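Local coordinates for protein TCR alpha chain (Gallus gallus, PDB 6LIR) that forms the alpha subunit of a chicken alpha-beta T-cell receptor, which probably recognises antigen presented by MHC molecules, at residues A[53-61]-A[72-81]. Numbering follows the deposited sequence.
Sequences EVPDPEGRL and LWLARPRLGD
Arg60 and Trp73 pair through two backbone hydrogen bonds, Arg60 N to Trp73 O and Trp73 N to Arg60 O, each 2.9 Å. This is the hydrogen-bonded pair of the antiparallel strands 59-63 and 69-74. Beyond the strand end, Ala75 N donates to Glu58 O at 2.8 Å, with a nearly straight N-H...O angle of 167°. Glu58 O also accepts from a water, which in turn takes the backbone N-H of Arg76. The Glu58 carboxylate and Arg76 guanidinium come together and probably pair, but sit too close in the model for the bridge to be relied on. Gly59 CA lies 3.0 Å from Trp73 O in a CA-H...O contact; a side chain there would collide with that oxygen.

Pro57 follows a cis peptide bond. Its CG meets Leu74 CD2 at 3.8 Å, and its CB lies 3.4 Å from Asp81 OD1. With CG anti to its carbonyl carbon (chi1 -63°), Asp81 takes the N-H of Arg78 on OD2 at 2.8 Å, while OD1 bridges to Arg34. An asparagine in place of Asp81 would probably cost Arg34 its close carboxylate partner, leaving it the long, weak pairing with Asp56. Val54 CG2 reaches Leu72 CD1 at 4.0 Å, the two side chains crossing at about a right angle.

Leu61 and Leu72 both touch Trp32 on the facing sheet of this immunoglobulin V domain. The chemistry thus divides: backbone bonds join the hairpin, apolar groups line the sandwich interior, and the buried Asp81 charge is met by Arg34.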
# COMPACT_ATOMS: atom_id res chain seq x y z
N GLU A 53 5.33 -27.04 1.57
CA GLU A 53 4.39 -26.48 0.62
C GLU A 53 3.63 -25.30 1.20
O GLU A 53 3.34 -25.24 2.39
CB GLU A 53 3.39 -27.55 0.17
CG GLU A 53 4.02 -28.89 -0.14
CD GLU A 53 4.02 -29.21 -1.63
OE1 GLU A 53 4.14 -30.40 -1.97
OE2 GLU A 53 3.91 -28.27 -2.45
N VAL A 54 3.34 -24.31 0.35
CA VAL A 54 2.63 -23.10 0.75
C VAL A 54 1.30 -23.12 0.05
O VAL A 54 1.24 -23.22 -1.18
CB VAL A 54 3.41 -21.83 0.36
CG1 VAL A 54 2.68 -20.58 0.81
CG2 VAL A 54 4.84 -21.89 0.88
N PRO A 55 0.18 -23.00 0.78
CA PRO A 55 -1.13 -22.97 0.10
C PRO A 55 -1.33 -21.75 -0.77
O PRO A 55 -1.73 -21.86 -1.93
CB PRO A 55 -2.13 -23.04 1.27
CG PRO A 55 -1.33 -22.67 2.50
CD PRO A 55 0.06 -23.11 2.24
N ASP A 56 -1.04 -20.57 -0.23
CA ASP A 56 -1.35 -19.32 -0.90
C ASP A 56 -0.34 -18.26 -0.48
O ASP A 56 -0.25 -17.94 0.72
CB ASP A 56 -2.78 -18.90 -0.58
CG ASP A 56 -3.20 -17.62 -1.28
OD1 ASP A 56 -2.67 -17.31 -2.37
OD2 ASP A 56 -4.07 -16.91 -0.73
N PRO A 57 0.47 -17.72 -1.40
CA PRO A 57 0.51 -18.02 -2.83
C PRO A 57 1.20 -19.35 -3.10
O PRO A 57 2.19 -19.66 -2.43
CB PRO A 57 1.31 -16.86 -3.42
CG PRO A 57 2.24 -16.47 -2.31
CD PRO A 57 1.47 -16.69 -1.04
N GLU A 58 0.62 -20.15 -4.00
CA GLU A 58 1.16 -21.45 -4.36
C GLU A 58 2.68 -21.42 -4.49
O GLU A 58 3.24 -20.56 -5.17
CB GLU A 58 0.52 -21.91 -5.68
CG GLU A 58 0.81 -23.35 -6.06
CD GLU A 58 0.30 -23.71 -7.45
OE1 GLU A 58 1.09 -24.27 -8.25
OE2 GLU A 58 -0.88 -23.42 -7.75
N GLY A 59 3.33 -22.36 -3.82
CA GLY A 59 4.78 -22.43 -3.89
C GLY A 59 5.33 -23.31 -2.78
O GLY A 59 4.65 -24.20 -2.28
N ARG A 60 6.57 -23.02 -2.41
CA ARG A 60 7.26 -23.88 -1.46
C ARG A 60 8.35 -23.10 -0.76
O ARG A 60 9.10 -22.34 -1.39
CB ARG A 60 7.85 -25.12 -2.16
CG ARG A 60 8.55 -26.11 -1.22
CD ARG A 60 8.48 -27.54 -1.77
NE ARG A 60 9.29 -27.69 -2.98
CZ ARG A 60 9.43 -28.83 -3.65
NH1 ARG A 60 8.82 -29.94 -3.23
NH2 ARG A 60 10.19 -28.87 -4.74
N LEU A 61 8.44 -23.30 0.55
CA LEU A 61 9.48 -22.75 1.39
C LEU A 61 10.54 -23.82 1.62
O LEU A 61 10.20 -24.96 1.97
CB LEU A 61 8.90 -22.27 2.73
CG LEU A 61 9.90 -22.08 3.87
CD1 LEU A 61 10.74 -20.84 3.62
CD2 LEU A 61 9.18 -21.99 5.21
N LEU A 72 11.67 -18.52 -0.23
CA LEU A 72 10.26 -18.66 -0.53
C LEU A 72 10.09 -18.66 -2.05
O LEU A 72 10.38 -17.66 -2.71
CB LEU A 72 9.45 -17.52 0.09
CG LEU A 72 7.94 -17.64 -0.14
CD1 LEU A 72 7.39 -18.86 0.60
CD2 LEU A 72 7.22 -16.37 0.29
N TRP A 73 9.63 -19.78 -2.59
CA TRP A 73 9.41 -19.92 -4.02
C TRP A 73 7.93 -19.75 -4.29
O TRP A 73 7.11 -20.47 -3.73
CB TRP A 73 9.89 -21.28 -4.52
CG TRP A 73 9.49 -21.59 -5.95
CD1 TRP A 73 8.54 -22.47 -6.36
CD2 TRP A 73 10.04 -21.01 -7.14
NE1 TRP A 73 8.46 -22.49 -7.74
CE2 TRP A 73 9.37 -21.60 -8.24
CE3 TRP A 73 11.04 -20.06 -7.39
CZ2 TRP A 73 9.67 -21.27 -9.56
CZ3 TRP A 73 11.33 -19.73 -8.71
CH2 TRP A 73 10.65 -20.33 -9.77
N LEU A 74 7.59 -18.77 -5.12
CA LEU A 74 6.22 -18.58 -5.59
C LEU A 74 6.11 -19.24 -6.96
O LEU A 74 6.78 -18.81 -7.91
CB LEU A 74 5.87 -17.09 -5.67
CG LEU A 74 5.64 -16.33 -4.36
CD1 LEU A 74 6.95 -15.98 -3.68
CD2 LEU A 74 4.84 -15.06 -4.64
N ALA A 75 5.27 -20.26 -7.08
CA ALA A 75 5.28 -21.07 -8.29
C ALA A 75 4.50 -20.44 -9.43
O ALA A 75 4.79 -20.71 -10.61
CB ALA A 75 4.72 -22.46 -8.01
N ARG A 76 3.51 -19.61 -9.13
CA ARG A 76 2.63 -19.08 -10.16
C ARG A 76 2.16 -17.67 -9.83
O ARG A 76 0.95 -17.46 -9.66
CB ARG A 76 1.41 -19.97 -10.39
CG ARG A 76 1.59 -20.84 -11.62
CD ARG A 76 0.45 -21.83 -11.78
NE ARG A 76 0.96 -23.11 -12.26
CZ ARG A 76 1.33 -24.10 -11.45
NH1 ARG A 76 1.25 -23.95 -10.13
NH2 ARG A 76 1.79 -25.23 -11.96
N PRO A 77 3.06 -16.71 -9.68
CA PRO A 77 2.66 -15.39 -9.20
C PRO A 77 1.65 -14.73 -10.13
O PRO A 77 1.80 -14.74 -11.35
CB PRO A 77 3.98 -14.60 -9.17
CG PRO A 77 5.07 -15.64 -9.34
CD PRO A 77 4.44 -16.69 -10.19
N ARG A 78 0.61 -14.16 -9.53
CA ARG A 78 -0.35 -13.34 -10.25
C ARG A 78 -0.30 -11.92 -9.70
O ARG A 78 0.38 -11.63 -8.71
CB ARG A 78 -1.77 -13.91 -10.13
CG ARG A 78 -1.97 -15.24 -10.86
CD ARG A 78 -3.07 -16.07 -10.20
NE ARG A 78 -2.81 -16.32 -8.78
CZ ARG A 78 -3.38 -15.65 -7.78
NH1 ARG A 78 -3.07 -15.94 -6.53
NH2 ARG A 78 -4.25 -14.69 -8.05
N LEU A 79 -1.03 -11.02 -10.37
CA LEU A 79 -1.00 -9.61 -10.00
C LEU A 79 -1.34 -9.41 -8.53
O LEU A 79 -0.76 -8.56 -7.86
CB LEU A 79 -1.97 -8.83 -10.89
CG LEU A 79 -2.06 -7.31 -10.69
CD1 LEU A 79 -0.68 -6.68 -10.78
CD2 LEU A 79 -3.00 -6.71 -11.73
N GLY A 80 -2.24 -10.24 -8.00
CA GLY A 80 -2.62 -10.15 -6.60
C GLY A 80 -1.52 -10.56 -5.63
O GLY A 80 -1.68 -10.32 -4.43
N ASP A 81 -0.44 -11.15 -6.12
CA ASP A 81 0.67 -11.58 -5.27
C ASP A 81 1.74 -10.50 -5.12
O ASP A 81 2.74 -10.74 -4.42
CB ASP A 81 1.30 -12.85 -5.83
CG ASP A 81 0.34 -14.02 -5.83
OD1 ASP A 81 -0.32 -14.24 -4.79
OD2 ASP A 81 0.23 -14.71 -6.86
O HOH W 1 2.51 -18.53 -6.81